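Local coordinates for protein glycerol dehydrogenase (Bacillus coagulans, PDB 6CSJ) that catalyses the NAD-dependent oxidation of glycerol as a polyol dehydrogenase and, in this double mutant, has acquired D-lactate dehydrogenase activity, at residues G29-I34 with E83-V88; H267-G272 with G310-K315; L283-A288 with Y337-E342. The protein carries 2 engineered substitutions. All coordinates share one frame; numbering follows the deposited sequence.

From the N terminus, contact 1 comes first. It closes a loop of 48 residues and sets strand 32-36 beside strand 87-92 in the parallel sheet of the N-terminal part. Contacts 2 and 3 follow much later, in the helical part, on the opposite side of the chain's centre. Both use helix 271-285: contact 2 lies where it begins, contact 3 where it ends. Their segments alternate along the chain, so the two loops cross rather than nest. Contact 2 joins the loop leading into the helix to the loop before helix 319-329. Contact 3 joins the end of the helix to the loop before helix 345-365. Their centres are about 23 Å apart.

Contact 1: residues G29-I34 with E83-V88; sequences GKKAFI and EEADVV
Asp86 grips the backbone of Lys30 and Lys31 with its carboxylate. Asp86 OD2 accepts Lys30 N at 3.0 Å on its syn lone pair. Asp86 OD1 accepts Lys31 N at 2.9 Å, also from the syn side but 26° out of the carboxylate plane. Asp86 CG sits between its own N and carbonyl carbon (chi1 61°), which places it beside this backbone; the two N-H bonds fix the turn of the carboxylate. The bond is returned: Asp86 N donates to Lys31 O at 3.0 Å, and Val87 N adds a weak bond to that oxygen. A CB on Gly29 would collide with Asp86 OD1.

Lys31 NZ donates to Glu83 O at 2.9 Å, in the carbonyl plane and on a lone pair. Gln60 gives NZ a second, weak partner. Phe33 N bonds to Val87 O at 2.9 Å, where the parallel strand pairing takes over.

The Phe33 ring meets Glu83 at its edge, with OE1 3.4 Å from CD1 and the ring and carboxylate planes 54° apart. Phe33 CB packs on Ala85 CB at 3.6 Å. Ala32 CB meets Val87 CG1 at 3.9 Å on the other face of the sheet.

Glu84 ends helix 70-82 in a Schellman motif. A lysine ammonium on Glu83 O would probably be favoured by the negative end of that helix. Carboxylate and ammonium thus fasten the entry to two adjacent strands of a Rossmann-like sheet.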
loop_
_atom_site.group_PDB
_atom_site.type_symbol
_atom_site.label_atom_id
_atom_site.label_comp_id
_atom_site.label_asym_id
_atom_site.label_seq_id
_atom_site.Cartn_x
_atom_site.Cartn_y
_atom_site.Cartn_z
ATOM N N GLY A 29 15.420 -21.412 -2.134
ATOM C CA GLY A 29 15.582 -22.618 -1.317
ATOM C C GLY A 29 14.948 -23.887 -1.876
ATOM O O GLY A 29 14.269 -23.876 -2.905
ATOM N N LYS A 30 15.190 -24.996 -1.166
ATOM C CA LYS A 30 14.705 -26.318 -1.568
ATOM C C LYS A 30 13.260 -26.624 -1.159
ATOM O O LYS A 30 12.641 -27.480 -1.769
ATOM C CB LYS A 30 15.654 -27.386 -1.017
ATOM C CG LYS A 30 16.938 -27.502 -1.842
ATOM C CD LYS A 30 18.004 -26.419 -1.677
ATOM C CE LYS A 30 18.830 -26.286 -2.964
ATOM N NZ LYS A 30 20.252 -25.876 -2.763
ATOM N N LYS A 31 12.750 -25.935 -0.143
ATOM C CA LYS A 31 11.447 -26.259 0.444
ATOM C C LYS A 31 10.666 -24.991 0.823
ATOM O O LYS A 31 11.038 -24.279 1.753
ATOM C CB LYS A 31 11.670 -27.151 1.674
ATOM C CG LYS A 31 10.416 -27.601 2.413
ATOM C CD LYS A 31 9.646 -28.647 1.634
ATOM C CE LYS A 31 8.292 -28.934 2.282
ATOM N NZ LYS A 31 8.382 -29.668 3.570
ATOM N N ALA A 32 9.577 -24.738 0.104
ATOM C CA ALA A 32 8.751 -23.551 0.305
ATOM C C ALA A 32 7.604 -23.806 1.277
ATOM O O ALA A 32 6.996 -24.876 1.276
ATOM C CB ALA A 32 8.197 -23.064 -1.022
ATOM N N PHE A 33 7.326 -22.804 2.112
ATOM C CA PHE A 33 6.188 -22.803 3.018
ATOM C C PHE A 33 5.237 -21.702 2.520
ATOM O O PHE A 33 5.545 -20.520 2.628
ATOM C CB PHE A 33 6.682 -22.540 4.449
ATOM C CG PHE A 33 5.604 -22.587 5.494
ATOM C CD1 PHE A 33 5.108 -23.802 5.939
ATOM C CD2 PHE A 33 5.109 -21.414 6.063
ATOM C CE1 PHE A 33 4.121 -23.853 6.919
ATOM C CE2 PHE A 33 4.125 -21.459 7.042
ATOM C CZ PHE A 33 3.626 -22.676 7.468
ATOM N N ILE A 34 4.091 -22.104 1.978
ATOM C CA ILE A 34 3.222 -21.213 1.221
ATOM C C ILE A 34 1.951 -20.901 2.015
ATOM O O ILE A 34 1.072 -21.752 2.149
ATOM C CB ILE A 34 2.913 -21.820 -0.178
ATOM C CG1 ILE A 34 4.223 -22.025 -0.956
ATOM C CG2 ILE A 34 1.948 -20.932 -0.953
ATOM C CD1 ILE A 34 4.088 -22.698 -2.297
ATOM N N GLU A 83 8.330 -28.468 9.156
ATOM C CA GLU A 83 8.418 -28.942 7.759
ATOM C C GLU A 83 9.793 -28.697 7.121
ATOM O O GLU A 83 9.981 -29.005 5.950
ATOM C CB GLU A 83 7.327 -28.282 6.908
ATOM C CG GLU A 83 5.906 -28.567 7.390
ATOM C CD GLU A 83 4.872 -27.645 6.756
ATOM O OE1 GLU A 83 5.116 -27.140 5.640
ATOM O OE2 GLU A 83 3.806 -27.423 7.369
ATOM N N GLU A 84 10.741 -28.154 7.890
ATOM C CA GLU A 84 12.086 -27.798 7.422
ATOM C C GLU A 84 12.112 -26.846 6.217
ATOM O O GLU A 84 12.975 -26.960 5.350
ATOM C CB GLU A 84 12.914 -29.057 7.161
ATOM C CG GLU A 84 13.084 -29.933 8.390
ATOM C CD GLU A 84 13.848 -31.209 8.089
ATOM O OE1 GLU A 84 14.875 -31.135 7.382
ATOM O OE2 GLU A 84 13.447 -32.297 8.573
ATOM N N ALA A 85 11.185 -25.891 6.196
ATOM C CA ALA A 85 11.115 -24.894 5.123
ATOM C C ALA A 85 12.250 -23.884 5.217
ATOM O O ALA A 85 12.562 -23.399 6.306
ATOM C CB ALA A 85 9.777 -24.180 5.154
ATOM N N ASP A 86 12.856 -23.579 4.074
ATOM C CA ASP A 86 13.938 -22.570 3.971
ATOM C C ASP A 86 13.572 -21.352 3.078
ATOM O O ASP A 86 14.446 -20.568 2.697
ATOM C CB ASP A 86 15.236 -23.244 3.489
ATOM C CG ASP A 86 15.094 -23.886 2.117
ATOM O OD1 ASP A 86 13.969 -23.899 1.552
ATOM O OD2 ASP A 86 16.110 -24.391 1.598
ATOM N N VAL A 87 12.286 -21.220 2.741
ATOM C CA VAL A 87 11.745 -20.014 2.090
ATOM C C VAL A 87 10.240 -19.940 2.368
ATOM O O VAL A 87 9.545 -20.960 2.343
ATOM C CB VAL A 87 12.060 -19.968 0.563
ATOM C CG1 VAL A 87 11.550 -21.208 -0.162
ATOM C CG2 VAL A 87 11.491 -18.714 -0.083
ATOM N N VAL A 88 9.742 -18.740 2.659
ATOM C CA VAL A 88 8.323 -18.552 2.981
ATOM C C VAL A 88 7.648 -17.708 1.897
ATOM O O VAL A 88 8.240 -16.768 1.370
ATOM C CB VAL A 88 8.116 -17.963 4.408
ATOM C CG1 VAL A 88 8.962 -16.715 4.634
ATOM C CG2 VAL A 88 6.638 -17.681 4.678
#

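Contact 2: residues H267-G272 with G310-K315; sequences HHMYHG and GDLGVK
Met269 and Leu312 bring the two backbones closest, with CA atoms 6.4 Å apart, and no hydrogen bond joins the segments.

The side chain of Met269 does most of the touching. Its CG lies 3.5 Å from Leu312 O and 4.2 Å from Leu312 CD2. The chain then bends at chi2 (-57°) and again at chi3 (-68°). The second bend puts the methyl CE of Met269 3.4 Å from Asp311 O. One thioether side chain therefore follows two successive carbonyls of the loop, by van der Waals contact.

His268 reaches the same loop beside it. Its CE1 is 3.7 Å from Leu312 O, and the edge of its ring, at CE1, meets Gly313 CA at 4.1 Å. Met269 CG stands over one face of this ring, offset toward the rim. His268 ND1 makes a weak hydrogen bond to Glu265 O.

On the loop side, Gly313 N bonds to Gly310 O at 2.8 Å, closing a type I beta turn with Asp311 and Leu312 at its corners. Gly313 has a positive phi of 96°, where a CB would press on the carbonyl O of Leu312 and run into His268 CE1. The Asp311 carboxylate forms a salt bridge with Lys363 and accepts a hydrogen bond from Val307 N. Leu312 also packs on Lys274 and Phe277 of helix 271-285.

The contact seats a glycine-containing beta turn against the loop entering helix 271-285. Tyr270 is the N-cap of that helix. His271 lies by Asp171 and His254, a set consistent with the metal ligands of iron-containing alcohol dehydrogenases; His257 also meets its ring.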
loop_
_atom_site.group_PDB
_atom_site.type_symbol
_atom_site.label_atom_id
_atom_site.label_comp_id
_atom_site.label_asym_id
_atom_site.label_seq_id
_atom_site.Cartn_x
_atom_site.Cartn_y
_atom_site.Cartn_z
ATOM N N HIS A 267 -14.588 4.201 8.259
ATOM C CA HIS A 267 -14.005 2.855 8.409
ATOM C C HIS A 267 -14.351 1.893 7.255
ATOM O O HIS A 267 -13.574 1.005 6.949
ATOM C CB HIS A 267 -14.384 2.220 9.756
ATOM C CG HIS A 267 -13.790 2.915 10.944
ATOM N ND1 HIS A 267 -14.218 2.687 12.234
ATOM C CD2 HIS A 267 -12.815 3.852 11.037
ATOM C CE1 HIS A 267 -13.522 3.441 13.068
ATOM N NE2 HIS A 267 -12.661 4.156 12.366
ATOM N N HIS A 268 -15.501 2.087 6.610
ATOM C CA HIS A 268 -15.869 1.287 5.433
ATOM C C HIS A 268 -15.078 1.656 4.145
ATOM O O HIS A 268 -15.154 0.929 3.159
ATOM C CB HIS A 268 -17.390 1.343 5.193
ATOM C CG HIS A 268 -17.854 2.553 4.442
ATOM N ND1 HIS A 268 -18.028 3.785 5.043
ATOM C CD2 HIS A 268 -18.192 2.721 3.140
ATOM C CE1 HIS A 268 -18.457 4.658 4.145
ATOM N NE2 HIS A 268 -18.561 4.038 2.980
ATOM N N MET A 269 -14.355 2.776 4.147
ATOM C CA MET A 269 -13.519 3.168 3.009
ATOM C C MET A 269 -12.146 2.516 3.113
ATOM O O MET A 269 -11.604 2.365 4.208
ATOM C CB MET A 269 -13.331 4.689 2.959
ATOM C CG MET A 269 -14.621 5.501 2.942
ATOM S SD MET A 269 -15.737 5.114 1.585
ATOM C CE MET A 269 -14.830 5.715 0.157
ATOM N N TYR A 270 -11.580 2.151 1.970
ATOM C CA TYR A 270 -10.261 1.526 1.938
ATOM C C TYR A 270 -9.146 2.542 2.146
ATOM O O TYR A 270 -9.351 3.745 2.049
ATOM C CB TYR A 270 -10.042 0.762 0.620
ATOM C CG TYR A 270 -11.044 -0.350 0.371
ATOM C CD1 TYR A 270 -11.330 -1.304 1.354
ATOM C CD2 TYR A 270 -11.687 -0.469 -0.851
ATOM C CE1 TYR A 270 -12.252 -2.316 1.127
ATOM C CE2 TYR A 270 -12.593 -1.485 -1.095
ATOM C CZ TYR A 270 -12.871 -2.410 -0.104
ATOM O OH TYR A 270 -13.778 -3.418 -0.317
ATOM N N HIS A 271 -7.963 2.017 2.440
ATOM C CA HIS A 271 -6.761 2.786 2.766
ATOM C C HIS A 271 -6.481 3.868 1.723
ATOM O O HIS A 271 -6.423 5.047 2.047
ATOM C CB HIS A 271 -5.577 1.814 2.918
ATOM C CG HIS A 271 -4.312 2.436 3.428
ATOM N ND1 HIS A 271 -3.915 2.345 4.747
ATOM C CD2 HIS A 271 -3.323 3.107 2.780
ATOM C CE1 HIS A 271 -2.753 2.959 4.896
ATOM N NE2 HIS A 271 -2.375 3.428 3.721
ATOM N N GLY A 272 -6.357 3.471 0.466
ATOM C CA GLY A 272 -5.968 4.396 -0.606
ATOM C C GLY A 272 -7.023 5.427 -0.980
ATOM O O GLY A 272 -6.693 6.525 -1.450
ATOM N N GLY A 310 -17.858 13.928 2.432
ATOM C CA GLY A 310 -19.055 13.225 1.954
ATOM C C GLY A 310 -18.743 11.942 1.207
ATOM O O GLY A 310 -19.334 10.902 1.495
ATOM N N ASP A 311 -17.786 12.000 0.278
ATOM C CA ASP A 311 -17.371 10.811 -0.489
ATOM C C ASP A 311 -16.787 9.695 0.403
ATOM O O ASP A 311 -16.770 8.532 -0.002
ATOM C CB ASP A 311 -16.344 11.167 -1.580
ATOM C CG ASP A 311 -16.900 12.081 -2.672
ATOM O OD1 ASP A 311 -18.139 12.257 -2.770
ATOM O OD2 ASP A 311 -16.084 12.624 -3.452
ATOM N N LEU A 312 -16.288 10.055 1.589
ATOM C CA LEU A 312 -15.850 9.092 2.605
ATOM C C LEU A 312 -16.960 8.628 3.567
ATOM O O LEU A 312 -16.662 7.913 4.517
ATOM C CB LEU A 312 -14.704 9.680 3.434
ATOM C CG LEU A 312 -13.486 10.201 2.686
ATOM C CD1 LEU A 312 -12.489 10.740 3.713
ATOM C CD2 LEU A 312 -12.846 9.114 1.828
ATOM N N GLY A 313 -18.211 9.032 3.328
ATOM C CA GLY A 313 -19.356 8.642 4.158
ATOM C C GLY A 313 -19.780 9.624 5.241
ATOM O O GLY A 313 -20.756 9.367 5.961
ATOM N N VAL A 314 -19.068 10.741 5.376
ATOM C CA VAL A 314 -19.345 11.735 6.425
ATOM C C VAL A 314 -20.498 12.630 5.962
ATOM O O VAL A 314 -20.318 13.479 5.102
ATOM C CB VAL A 314 -18.106 12.605 6.753
ATOM C CG1 VAL A 314 -18.397 13.541 7.923
ATOM C CG2 VAL A 314 -16.893 11.749 7.075
ATOM N N LYS A 315 -21.683 12.424 6.535
ATOM C CA LYS A 315 -22.890 13.158 6.144
ATOM C C LYS A 315 -22.943 14.593 6.669
ATOM O O LYS A 315 -23.541 15.441 6.020
ATOM C CB LYS A 315 -24.151 12.416 6.607
ATOM C CG LYS A 315 -24.282 10.997 6.047
ATOM C CD LYS A 315 -25.735 10.551 6.004
ATOM C CE LYS A 315 -25.893 9.339 5.120
ATOM N NZ LYS A 315 -27.238 8.736 5.323
#

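Contact 3: residues L283-A288 with Y337-E342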
loop_
_atom_site.group_PDB
_atom_site.type_symbol
_atom_site.label_atom_id
_atom_site.label_comp_id
_atom_site.label_asym_id
_atom_site.label_seq_id
_atom_site.Cartn_x
_atom_site.Cartn_y
_atom_site.Cartn_z
ATOM N N LEU A 283 -2.332 19.203 -0.285
ATOM C CA LEU A 283 -2.156 20.247 -1.297
ATOM C C LEU A 283 -2.685 21.622 -0.841
ATOM O O LEU A 283 -2.091 22.652 -1.157
ATOM C CB LEU A 283 -2.786 19.829 -2.634
ATOM C CG LEU A 283 -2.187 18.598 -3.320
ATOM C CD1 LEU A 283 -2.974 18.270 -4.575
ATOM C CD2 LEU A 283 -0.725 18.790 -3.657
ATOM N N ILE A 284 -3.786 21.624 -0.097
ATOM C CA ILE A 284 -4.292 22.842 0.539
ATOM C C ILE A 284 -3.297 23.326 1.611
ATOM O O ILE A 284 -2.939 24.500 1.642
ATOM C CB ILE A 284 -5.682 22.632 1.193
ATOM C CG1 ILE A 284 -6.721 22.123 0.176
ATOM C CG2 ILE A 284 -6.169 23.922 1.844
ATOM C CD1 ILE A 284 -6.890 22.973 -1.050
ATOM N N LEU A 285 -2.845 22.404 2.461
ATOM C CA LEU A 285 -1.912 22.711 3.548
ATOM C C LEU A 285 -0.627 23.388 3.045
ATOM O O LEU A 285 -0.219 24.419 3.574
ATOM C CB LEU A 285 -1.586 21.434 4.338
ATOM C CG LEU A 285 -0.612 21.525 5.523
ATOM C CD1 LEU A 285 -1.126 22.449 6.612
ATOM C CD2 LEU A 285 -0.353 20.128 6.065
ATOM N N GLU A 286 -0.009 22.810 2.018
ATOM C CA GLU A 286 1.204 23.399 1.392
ATOM C C GLU A 286 0.862 24.504 0.379
ATOM O O GLU A 286 1.754 25.150 -0.151
ATOM C CB GLU A 286 2.121 22.325 0.757
ATOM C CG GLU A 286 1.537 21.495 -0.386
ATOM C CD GLU A 286 2.577 20.529 -1.002
ATOM O OE1 GLU A 286 3.377 21.002 -1.830
ATOM O OE2 GLU A 286 2.601 19.305 -0.710
ATOM N N ASP A 287 -0.433 24.692 0.125
ATOM C CA ASP A 287 -0.961 25.675 -0.812
ATOM C C ASP A 287 -0.357 25.483 -2.197
ATOM O O ASP A 287 0.181 26.417 -2.794
ATOM C CB ASP A 287 -0.779 27.101 -0.280
ATOM C CG ASP A 287 -1.493 28.147 -1.151
ATOM O OD1 ASP A 287 -2.659 27.919 -1.549
ATOM O OD2 ASP A 287 -0.881 29.189 -1.459
ATOM N N ALA A 288 -0.459 24.256 -2.703
ATOM C CA ALA A 288 -0.017 23.932 -4.055
ATOM C C ALA A 288 -0.786 24.797 -5.059
ATOM O O ALA A 288 -1.896 25.259 -4.746
ATOM C CB ALA A 288 -0.250 22.452 -4.349
ATOM N N TYR A 337 4.969 16.071 10.273
ATOM C CA TYR A 337 6.107 16.946 10.559
ATOM C C TYR A 337 7.236 16.871 9.536
ATOM O O TYR A 337 8.222 17.588 9.675
ATOM C CB TYR A 337 6.620 16.719 12.003
ATOM C CG TYR A 337 5.516 17.020 13.000
ATOM C CD1 TYR A 337 5.077 18.333 13.201
ATOM C CD2 TYR A 337 4.855 15.988 13.681
ATOM C CE1 TYR A 337 4.030 18.611 14.074
ATOM C CE2 TYR A 337 3.819 16.267 14.561
ATOM C CZ TYR A 337 3.410 17.576 14.747
ATOM O OH TYR A 337 2.382 17.853 15.591
ATOM N N ASN A 338 7.096 16.021 8.511
ATOM C CA ASN A 338 8.018 16.039 7.363
ATOM C C ASN A 338 7.704 17.143 6.354
ATOM O O ASN A 338 8.483 17.346 5.418
ATOM C CB ASN A 338 8.050 14.686 6.649
ATOM C CG ASN A 338 8.751 13.615 7.453
ATOM O OD1 ASN A 338 9.625 13.898 8.285
ATOM N ND2 ASN A 338 8.380 12.367 7.198
ATOM N N MET A 339 6.578 17.843 6.528
ATOM C CA MET A 339 6.310 19.058 5.751
ATOM C C MET A 339 7.425 20.087 6.016
ATOM O O MET A 339 7.920 20.176 7.141
ATOM C CB MET A 339 4.946 19.647 6.116
ATOM C CG MET A 339 3.728 18.775 5.791
ATOM S SD MET A 339 3.613 18.145 4.106
ATOM C CE MET A 339 3.259 19.649 3.179
ATOM N N PRO A 340 7.840 20.857 4.991
ATOM C CA PRO A 340 8.945 21.818 5.184
ATOM C C PRO A 340 8.535 23.149 5.858
ATOM O O PRO A 340 9.168 24.168 5.649
ATOM C CB PRO A 340 9.446 22.040 3.751
ATOM C CG PRO A 340 8.220 21.885 2.909
ATOM C CD PRO A 340 7.327 20.888 3.604
ATOM N N PHE A 341 7.479 23.132 6.662
ATOM C CA PHE A 341 7.024 24.293 7.429
ATOM C C PHE A 341 6.399 23.799 8.740
ATOM O O PHE A 341 6.152 22.606 8.898
ATOM C CB PHE A 341 6.020 25.148 6.622
ATOM C CG PHE A 341 4.961 24.354 5.895
ATOM C CD1 PHE A 341 3.786 23.956 6.537
ATOM C CD2 PHE A 341 5.130 24.020 4.558
ATOM C CE1 PHE A 341 2.810 23.237 5.862
ATOM C CE2 PHE A 341 4.147 23.295 3.875
ATOM C CZ PHE A 341 2.984 22.907 4.539
ATOM N N GLU A 342 6.152 24.716 9.671
ATOM C CA GLU A 342 5.525 24.376 10.943
ATOM C C GLU A 342 4.047 24.021 10.727
ATOM O O GLU A 342 3.355 24.648 9.929
ATOM C CB GLU A 342 5.657 25.523 11.952
ATOM C CG GLU A 342 5.001 25.237 13.304
ATOM C CD GLU A 342 5.437 26.189 14.421
ATOM O OE1 GLU A 342 6.541 26.776 14.354
ATOM O OE2 GLU A 342 4.664 26.330 15.389
#
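The first torsions of Phe341 and Leu285 set their CG atoms so that the two side chains meet. Phe341 CG lies between its own N and carbonyl carbon (chi1 44°), while Leu285 CG is anti to the backbone N (chi1 179°). Leu285 CG then comes to the edge of the phenyl ring, in its plane, 3.8 Å from Phe341 CE1. The ring reaches the backbone as well: Phe341 CZ lies 3.6 Å from Glu286 CA and 3.7 Å from Leu285 O. Glu286 CB touches the ring at Phe341 CE2, 3.8 Å away.

Met339 CB stands over one face of the Phe341 ring, 4.1 Å above its plane and offset toward the rim. The Met339 chain is bent at chi2 and at chi3 (-70°), and it crosses Glu286 at about a right angle. Met339 CE rests on Glu286 CB at 3.8 Å and on Phe341 CZ at 3.5 Å. Leu285 CD2 adds a looser touch on Met339 CG at 4.3 Å.

The polar end of Glu286 is held by other residues. OE2 accepts a hydrogen bond from Gln282, and OE1 forms a salt bridge with Arg180 of helix 175-185.

An alanine in place of Phe341 would probably open a gap beside Leu285 CG and the Glu286 backbone, and the Met339 methyl would lose a neighbour and be freer to turn.

Asp287 closes helix 271-285 with a Schellman motif. The contact is largely apolar and has no hydrogen bond across it: an aromatic ring and a thioether pack where helix 271-285 ends, while the Glu286 carboxylate is directed to charged and amide partners.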